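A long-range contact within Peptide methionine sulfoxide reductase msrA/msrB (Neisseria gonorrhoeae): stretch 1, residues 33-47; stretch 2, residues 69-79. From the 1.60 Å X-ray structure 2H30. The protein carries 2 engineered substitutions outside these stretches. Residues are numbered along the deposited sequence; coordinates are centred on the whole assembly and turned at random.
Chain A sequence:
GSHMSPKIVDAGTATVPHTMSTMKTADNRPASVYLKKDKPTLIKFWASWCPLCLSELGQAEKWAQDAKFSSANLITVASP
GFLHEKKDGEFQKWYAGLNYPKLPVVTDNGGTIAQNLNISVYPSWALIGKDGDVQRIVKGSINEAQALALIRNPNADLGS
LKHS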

ATOM      1  N   VAL A  33      -5.253  -8.881  -9.431  1.00 14.24           N
ATOM      2  CA  VAL A  33      -6.643  -8.470  -9.758  1.00 15.89           C
ATOM      3  C   VAL A  33      -6.866  -6.994  -9.437  1.00 16.44           C
ATOM      4  O   VAL A  33      -7.772  -6.362 -10.001  1.00 18.30           O
ATOM      5  CB  VAL A  33      -7.719  -9.370  -9.101  1.00 16.79           C
ATOM      6  CG1 VAL A  33      -7.506 -10.845  -9.461  1.00 16.76           C
ATOM      7  CG2 VAL A  33      -7.752  -9.225  -7.573  1.00 17.48           C
ATOM      8  N   TYR A  34      -6.073  -6.477  -8.496  1.00 16.14           N
ATOM      9  CA  TYR A  34      -6.263  -5.086  -8.032  1.00 16.85           C
ATOM     10  C   TYR A  34      -5.563  -4.073  -8.893  1.00 18.36           C
ATOM     11  O   TYR A  34      -5.834  -2.871  -8.736  1.00 18.91           O
ATOM     12  CB  TYR A  34      -5.753  -4.936  -6.593  1.00 17.23           C
ATOM     13  CG  TYR A  34      -6.612  -5.751  -5.660  1.00 17.56           C
ATOM     14  CD1 TYR A  34      -7.864  -5.288  -5.241  1.00 17.54           C
ATOM     15  CD2 TYR A  34      -6.195  -7.012  -5.206  1.00 18.84           C
ATOM     16  CE1 TYR A  34      -8.660  -6.044  -4.386  1.00 20.04           C
ATOM     17  CE2 TYR A  34      -6.995  -7.792  -4.348  1.00 19.72           C
ATOM     18  CZ  TYR A  34      -8.239  -7.293  -3.955  1.00 20.36           C
ATOM     19  OH  TYR A  34      -9.055  -8.061  -3.124  1.00 22.22           O
ATOM     20  N   LEU A  35      -4.649  -4.509  -9.773  1.00 17.70           N
ATOM     21  CA  LEU A  35      -3.754  -3.612 -10.471  1.00 19.15           C
ATOM     22  C   LEU A  35      -4.319  -3.181 -11.826  1.00 19.11           C
ATOM     23  O   LEU A  35      -3.693  -3.406 -12.902  1.00 20.71           O
ATOM     24  CB  LEU A  35      -2.384  -4.265 -10.651  1.00 21.42           C
ATOM     25  CG  LEU A  35      -1.678  -4.540  -9.348  1.00 20.12           C
ATOM     26  CD1 LEU A  35      -0.358  -5.265  -9.595  1.00 21.26           C
ATOM     27  CD2 LEU A  35      -1.427  -3.208  -8.628  1.00 28.45           C
ATOM     28  N   LYS A  36      -5.500  -2.575 -11.767  1.00 19.38           N
ATOM     29  CA  LYS A  36      -6.260  -2.233 -12.982  1.00 20.38           C
ATOM     30  C   LYS A  36      -5.458  -1.409 -13.934  1.00 21.06           C
ATOM     31  O   LYS A  36      -4.643  -0.537 -13.557  1.00 20.18           O
ATOM     32  CB  LYS A  36      -7.562  -1.508 -12.652  1.00 19.63           C
ATOM     33  CG  LYS A  36      -8.440  -2.158 -11.673  1.00 20.27           C
ATOM     34  CD  LYS A  36      -8.698  -3.639 -11.919  1.00 19.02           C
ATOM     35  CE  LYS A  36      -9.785  -4.094 -10.943  1.00 21.15           C
ATOM     36  NZ  LYS A  36     -10.114  -5.603 -11.031  1.00 22.17           N
ATOM     37  N   LYS A  37      -5.676  -1.668 -15.232  1.00 23.40           N
ATOM     38  CA  LYS A  37      -4.919  -0.963 -16.243  1.00 25.79           C
ATOM     39  C   LYS A  37      -5.359   0.496 -16.358  1.00 25.40           C
ATOM     40  O   LYS A  37      -6.484   0.867 -15.971  1.00 27.05           O
ATOM     41  CB  LYS A  37      -5.049  -1.696 -17.609  1.00 27.25           C
ATOM     42  CG  LYS A  37      -4.325  -3.047 -17.630  1.00 32.30           C
ATOM     43  CD  LYS A  37      -2.830  -2.830 -17.619  1.00 39.99           C
ATOM     44  CE  LYS A  37      -2.077  -4.135 -17.511  1.00 44.82           C
ATOM     45  NZ  LYS A  37      -0.694  -3.978 -18.052  1.00 47.48           N
ATOM     46  N   ASP A  38      -4.449   1.325 -16.832  1.00 26.01           N
ATOM     47  CA  ASP A  38      -4.721   2.720 -17.154  1.00 28.71           C
ATOM     48  C   ASP A  38      -5.021   3.523 -15.928  1.00 26.46           C
ATOM     49  O   ASP A  38      -5.668   4.575 -16.000  1.00 28.48           O
ATOM     50  CB  ASP A  38      -5.895   2.834 -18.129  1.00 29.44           C
ATOM     51  CG  ASP A  38      -5.616   2.143 -19.442  1.00 36.13           C
ATOM     52  OD1 ASP A  38      -4.482   2.333 -19.963  1.00 39.29           O
ATOM     53  OD2 ASP A  38      -6.541   1.407 -19.909  1.00 39.84           O
ATOM     54  N   LYS A  39      -4.577   3.004 -14.777  1.00 23.81           N
ATOM     55  CA  LYS A  39      -4.706   3.741 -13.524  1.00 21.44           C
ATOM     56  C   LYS A  39      -3.341   3.738 -12.837  1.00 19.77           C
ATOM     57  O   LYS A  39      -2.667   2.729 -12.873  1.00 21.41           O
ATOM     58  CB  LYS A  39      -5.698   3.055 -12.587  1.00 21.42           C
ATOM     59  CG  LYS A  39      -7.152   3.151 -13.003  1.00 24.16           C
ATOM     60  CD  LYS A  39      -8.010   2.575 -11.926  1.00 24.97           C
ATOM     61  CE  LYS A  39      -9.435   2.549 -12.371  1.00 27.92           C
ATOM     62  NZ  LYS A  39     -10.373   2.127 -11.301  1.00 30.10           N
ATOM     63  N   PRO A  40      -3.002   4.839 -12.160  1.00 18.50           N
ATOM     64  CA  PRO A  40      -1.809   4.750 -11.259  1.00 17.15           C
ATOM     65  C   PRO A  40      -2.184   3.898 -10.040  1.00 16.17           C
ATOM     66  O   PRO A  40      -3.354   3.681  -9.790  1.00 15.96           O
ATOM     67  CB  PRO A  40      -1.588   6.200 -10.822  1.00 18.36           C
ATOM     68  CG  PRO A  40      -2.988   6.851 -10.908  1.00 19.57           C
ATOM     69  CD  PRO A  40      -3.679   6.152 -12.086  1.00 19.31           C
ATOM     70  N   THR A  41      -1.186   3.484  -9.269  1.00 14.93           N
ATOM     71  CA  THR A  41      -1.413   2.690  -8.085  1.00 15.57           C
ATOM     72  C   THR A  41      -0.777   3.396  -6.913  1.00 14.33           C
ATOM     73  O   THR A  41       0.421   3.783  -6.948  1.00 13.80           O
ATOM     74  CB  THR A  41      -0.808   1.285  -8.254  1.00 16.04           C
ATOM     75  OG1 THR A  41      -1.518   0.651  -9.358  1.00 17.18           O
ATOM     76  CG2 THR A  41      -1.066   0.415  -7.024  1.00 17.68           C
ATOM     77  N   LEU A  42      -1.581   3.556  -5.855  1.00 12.54           N
ATOM     78  CA  LEU A  42      -1.087   4.185  -4.614  1.00 13.93           C
ATOM     79  C   LEU A  42      -0.959   3.058  -3.620  1.00 12.48           C
ATOM     80  O   LEU A  42      -1.947   2.346  -3.353  1.00 13.43           O
ATOM     81  CB  LEU A  42      -2.111   5.232  -4.142  1.00 15.22           C
ATOM     82  CG  LEU A  42      -1.672   5.892  -2.848  1.00 16.13           C
ATOM     83  CD1 LEU A  42      -0.351   6.690  -2.984  1.00 17.10           C
ATOM     84  CD2 LEU A  42      -2.907   6.793  -2.467  1.00 18.21           C
ATOM     85  N   ILE A  43       0.263   2.839  -3.130  1.00 11.93           N
ATOM     86  CA  ILE A  43       0.540   1.666  -2.275  1.00 11.56           C
ATOM     87  C   ILE A  43       0.915   2.110  -0.884  1.00 12.11           C
ATOM     88  O   ILE A  43       1.831   2.940  -0.730  1.00 13.02           O
ATOM     89  CB  ILE A  43       1.722   0.853  -2.804  1.00 13.01           C
ATOM     90  CG1 ILE A  43       1.446   0.415  -4.254  1.00 13.38           C
ATOM     91  CG2 ILE A  43       1.984  -0.357  -1.882  1.00 14.90           C
ATOM     92  CD1 ILE A  43       2.690  -0.232  -4.871  1.00 16.38           C
ATOM     93  N   LYS A  44       0.252   1.576   0.107  1.00 11.38           N
ATOM     94  CA  LYS A  44       0.630   1.847   1.529  1.00 11.08           C
ATOM     95  C   LYS A  44       1.386   0.623   2.069  1.00 12.42           C
ATOM     96  O   LYS A  44       0.781  -0.480   2.059  1.00 12.01           O
ATOM     97  CB  LYS A  44      -0.628   2.020   2.377  1.00 12.70           C
ATOM     98  CG  LYS A  44      -0.234   2.395   3.830  1.00 13.83           C
ATOM     99  CD  LYS A  44      -1.449   2.548   4.690  1.00 18.13           C
ATOM    100  CE  LYS A  44      -0.995   3.439   5.920  1.00 21.43           C
ATOM    101  NZ  LYS A  44      -2.184   3.923   6.524  1.00 25.02           N
ATOM    102  N   PHE A  45       2.626   0.841   2.528  1.00 10.65           N
ATOM    103  CA  PHE A  45       3.432  -0.218   3.170  1.00 10.28           C
ATOM    104  C   PHE A  45       3.235  -0.085   4.663  1.00 11.25           C
ATOM    105  O   PHE A  45       3.336   1.022   5.226  1.00 11.92           O
ATOM    106  CB  PHE A  45       4.922  -0.026   2.845  1.00 11.92           C
ATOM    107  CG  PHE A  45       5.220  -0.223   1.388  1.00 12.78           C
ATOM    108  CD1 PHE A  45       5.050   0.811   0.469  1.00 13.59           C
ATOM    109  CD2 PHE A  45       5.602  -1.472   0.941  1.00 14.25           C
ATOM    110  CE1 PHE A  45       5.322   0.570  -0.900  1.00 16.20           C
ATOM    111  CE2 PHE A  45       5.902  -1.715  -0.424  1.00 14.17           C
ATOM    112  CZ  PHE A  45       5.757  -0.708  -1.353  1.00 14.21           C
ATOM    113  N   TRP A  46       3.041  -1.229   5.310  1.00 11.00           N
ATOM    114  CA  TRP A  46       2.779  -1.241   6.745  1.00 11.05           C
ATOM    115  C   TRP A  46       3.216  -2.552   7.381  1.00 11.95           C
ATOM    116  O   TRP A  46       3.613  -3.491   6.675  1.00 12.55           O
ATOM    117  CB  TRP A  46       1.285  -0.972   7.009  1.00 11.29           C
ATOM    118  CG  TRP A  46       0.341  -2.023   6.493  1.00 12.09           C
ATOM    119  CD1 TRP A  46      -0.106  -2.158   5.192  1.00 13.78           C
ATOM    120  CD2 TRP A  46      -0.355  -3.000   7.262  1.00 12.65           C
ATOM    121  NE1 TRP A  46      -1.021  -3.227   5.117  1.00 12.33           N
ATOM    122  CE2 TRP A  46      -1.142  -3.769   6.373  1.00 12.08           C
ATOM    123  CE3 TRP A  46      -0.305  -3.359   8.614  1.00 12.93           C
ATOM    124  CZ2 TRP A  46      -1.967  -4.803   6.792  1.00 14.77           C
ATOM    125  CZ3 TRP A  46      -1.113  -4.431   9.032  1.00 14.09           C
ATOM    126  CH2 TRP A  46      -1.919  -5.145   8.138  1.00 14.17           C
ATOM    127  N   ALA A  47       3.153  -2.600   8.727  1.00 12.83           N
ATOM    128  CA  ALA A  47       3.456  -3.796   9.496  1.00 12.93           C
ATOM    129  C   ALA A  47       2.525  -3.908  10.668  1.00 13.90           C
ATOM    130  O   ALA A  47       2.085  -2.888  11.218  1.00 13.15           O
ATOM    131  CB  ALA A  47       4.881  -3.785   9.990  1.00 14.01           C
ATOM    132  N   PHE A  69     -11.343   8.317  -5.028  1.00 15.66           N
ATOM    133  CA  PHE A  69     -10.102   7.590  -5.328  1.00 15.76           C
ATOM    134  C   PHE A  69     -10.261   6.684  -6.522  1.00 17.09           C
ATOM    135  O   PHE A  69      -9.368   5.894  -6.811  1.00 17.56           O
ATOM    136  CB  PHE A  69      -9.676   6.753  -4.085  1.00 14.90           C
ATOM    137  CG  PHE A  69      -9.084   7.626  -2.995  1.00 14.99           C
ATOM    138  CD1 PHE A  69      -7.683   7.905  -3.010  1.00 16.28           C
ATOM    139  CD2 PHE A  69      -9.884   8.257  -2.028  1.00 17.23           C
ATOM    140  CE1 PHE A  69      -7.099   8.720  -2.035  1.00 17.29           C
ATOM    141  CE2 PHE A  69      -9.265   9.140  -1.029  1.00 17.71           C
ATOM    142  CZ  PHE A  69      -7.845   9.341  -1.038  1.00 15.18           C
ATOM    143  N   SER A  70     -11.400   6.779  -7.223  1.00 18.30           N
ATOM    144  CA  SER A  70     -11.671   5.783  -8.237  1.00 18.43           C
ATOM    145  C   SER A  70     -10.718   5.814  -9.425  1.00 18.66           C
ATOM    146  O   SER A  70     -10.638   4.802 -10.148  1.00 20.39           O
ATOM    147  CB  SER A  70     -13.122   5.839  -8.693  1.00 19.80           C
ATOM    148  OG  SER A  70     -13.306   7.050  -9.362  1.00 23.86           O
ATOM    149  N   SER A  71      -9.989   6.908  -9.608  1.00 18.02           N
ATOM    150  CA  SER A  71      -9.065   7.004 -10.752  1.00 18.72           C
ATOM    151  C   SER A  71      -7.765   6.230 -10.500  1.00 18.89           C
ATOM    152  O   SER A  71      -6.942   6.153 -11.411  1.00 19.14           O
ATOM    153  CB  SER A  71      -8.717   8.466 -11.092  1.00 20.06           C
ATOM    154  OG  SER A  71      -7.975   9.041 -10.033  1.00 23.13           O
ATOM    155  N   ALA A  72      -7.572   5.724  -9.252  1.00 16.88           N
ATOM    156  CA  ALA A  72      -6.308   5.035  -8.928  1.00 15.93           C
ATOM    157  C   ALA A  72      -6.628   3.688  -8.352  1.00 15.20           C
ATOM    158  O   ALA A  72      -7.719   3.484  -7.815  1.00 16.35           O
ATOM    159  CB  ALA A  72      -5.508   5.863  -7.837  1.00 16.85           C
ATOM    160  N   ASN A  73      -5.643   2.797  -8.389  1.00 13.90           N
ATOM    161  CA  ASN A  73      -5.717   1.556  -7.620  1.00 14.34           C
ATOM    162  C   ASN A  73      -5.139   1.847  -6.235  1.00 13.82           C
ATOM    163  O   ASN A  73      -4.021   2.335  -6.157  1.00 16.92           O
ATOM    164  CB  ASN A  73      -4.841   0.487  -8.246  1.00 13.99           C
ATOM    165  CG  ASN A  73      -5.178   0.221  -9.748  1.00 14.86           C
ATOM    166  OD1 ASN A  73      -4.289   0.196 -10.592  1.00 19.10           O
ATOM    167  ND2 ASN A  73      -6.441   0.066 -10.033  1.00 14.49           N
ATOM    168  N   LEU A  74      -5.897   1.564  -5.185  1.00 13.86           N
ATOM    169  CA  LEU A  74      -5.340   1.724  -3.832  1.00 14.38           C
ATOM    170  C   LEU A  74      -5.141   0.341  -3.239  1.00 14.93           C
ATOM    171  O   LEU A  74      -6.076  -0.486  -3.137  1.00 15.86           O
ATOM    172  CB  LEU A  74      -6.331   2.496  -2.976  1.00 15.11           C
ATOM    173  CG  LEU A  74      -5.898   3.883  -2.690  1.00 22.18           C
ATOM    174  CD1 LEU A  74      -7.013   4.581  -1.923  1.00 24.57           C
ATOM    175  CD2 LEU A  74      -4.682   3.894  -1.809  1.00 30.71           C
ATOM    176  N   ILE A  75      -3.878   0.065  -2.924  1.00 12.88           N
ATOM    177  CA  ILE A  75      -3.561  -1.210  -2.287  1.00 13.83           C
ATOM    178  C   ILE A  75      -2.613  -1.031  -1.110  1.00 13.84           C
ATOM    179  O   ILE A  75      -1.992   0.028  -0.970  1.00 14.87           O
ATOM    180  CB  ILE A  75      -2.988  -2.211  -3.293  1.00 16.61           C
ATOM    181  CG1 ILE A  75      -1.666  -1.707  -3.774  1.00 16.71           C
ATOM    182  CG2 ILE A  75      -3.982  -2.450  -4.480  1.00 16.58           C
ATOM    183  CD1 ILE A  75      -0.880  -2.770  -4.502  1.00 24.04           C
ATOM    184  N   THR A  76      -2.534  -2.044  -0.262  1.00 11.65           N
ATOM    185  CA  THR A  76      -1.551  -1.981   0.828  1.00 12.36           C
ATOM    186  C   THR A  76      -0.660  -3.221   0.714  1.00 13.85           C
ATOM    187  O   THR A  76      -1.090  -4.230   0.136  1.00 13.63           O
ATOM    188  CB  THR A  76      -2.193  -1.912   2.236  1.00 13.19           C
ATOM    189  OG1 THR A  76      -2.654  -3.213   2.632  1.00 13.61           O
ATOM    190  CG2 THR A  76      -3.360  -0.877   2.205  1.00 13.69           C
ATOM    191  N   VAL A  77       0.535  -3.118   1.268  1.00 12.09           N
ATOM    192  CA  VAL A  77       1.495  -4.221   1.263  1.00 12.27           C
ATOM    193  C   VAL A  77       1.997  -4.455   2.684  1.00 13.09           C
ATOM    194  O   VAL A  77       2.534  -3.545   3.313  1.00 13.24           O
ATOM    195  CB  VAL A  77       2.672  -3.898   0.409  1.00 13.23           C
ATOM    196  CG1 VAL A  77       3.764  -5.009   0.543  1.00 15.01           C
ATOM    197  CG2 VAL A  77       2.218  -3.791  -1.073  1.00 14.32           C
ATOM    198  N   ALA A  78       1.836  -5.708   3.125  1.00 13.56           N
ATOM    199  CA  ALA A  78       2.507  -6.192   4.346  1.00 12.15           C
ATOM    200  C   ALA A  78       3.550  -7.188   3.872  1.00 14.79           C
ATOM    201  O   ALA A  78       3.373  -7.793   2.830  1.00 14.63           O
ATOM    202  CB  ALA A  78       1.564  -6.857   5.298  1.00 14.00           C
ATOM    203  N   SER A  79       4.624  -7.312   4.648  1.00 12.98           N
ATOM    204  CA  SER A  79       5.836  -8.043   4.178  1.00 14.34           C
ATOM    205  C   SER A  79       6.240  -9.084   5.202  1.00 14.48           C
ATOM    206  O   SER A  79       7.140  -8.833   6.007  1.00 15.12           O
ATOM    207  CB  SER A  79       6.967  -7.049   3.869  1.00 15.68           C
ATOM    208  OG  SER A  79       6.590  -6.148   2.826  1.00 14.64           O
TER
HETATM  209  O   HOH W   1      -6.905   6.976 -13.990  1.00 29.70           O
HETATM  210  O   HOH W   2       4.809  -5.894   7.121  1.00 15.34           O

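A strand beginning at Thr 41 runs side by side with, and parallel to, the strand 73-78, their N-to-C directions 28° apart and their axes 4.5 Å apart at closest approach. The register has no bulge: Thr 41 pairs with Asn 73, Leu 42 with Leu 74, Ile 43 with Ile 75, Lys 44 with Thr 76 and Phe 45 with Val 77. As usual in a parallel pair, alternate residues of each strand supply the hydrogen bonds. Asn 73 N donates to Pro 40 O (2.8 Å), and Leu 42 N to Asn 73 O (2.7 Å); Ile 75 N then reaches Leu 42 O (3.0 Å), and Lys 44 N reaches Ile 75 O (2.9 Å). Val 77 N to Lys 44 O (2.8 Å) and Trp 46 N to Val 77 O (3.1 Å) complete the ladder, with angles at hydrogen between 157° and 168°. The same carbonyls also accept CA-H contacts, the shortest from Thr 76 CA to Lys 44 O (3.0 Å). Beyond the ladder, the two stretches are joined by water: water 2 donates to Trp 46 O (2.7 Å) and accepts from Ser 79 N (2.9 Å), spanning a gap of 4.4 Å between those two atoms. Before the strands, a type II turn (Lys 36 to Lys 39) and a type I turn (Phe 69 to Ala 72) lead into the pairing, and water 1 donates to Ser 71 O (2.7 Å) and, weakly, to Asp 38 O (3.4 Å).

Side chains alternate between the two faces of the sheet. On the face of Thr 41, Ile 43 and Phe 45, Ile 43 CG1 packs against Ile 75 CG1 (3.8 Å) and Ile 43 CG2 against Val 77 CG2 (3.5 Å), while Phe 45 CD2 lies 3.8 Å from Val 77 CB. Ile 75 also meets the segment before the strand, its CG2 at 3.7 Å from Tyr 34 CB and its CD1 at 4.2 Å from Leu 35 CD2. Asn 73, on this face, has the largest area covered by the opposing stretch; its side chain sits among Tyr 34, Lys 36 and Thr 41.

On the other face, Leu 42 CD2 touches Leu 74 CD2 at 3.5 Å. Trp 46 NE1 donates to Thr 76 OG1 (3.0 Å), which lies at the edge of the indole, near its plane; Trp 46 CE2 is 4.2 Å from Ala 78 CB. Near the turns, the extended side chain of Lys 39 carries NZ to Ser 70 O, a 2.9 Å hydrogen bond.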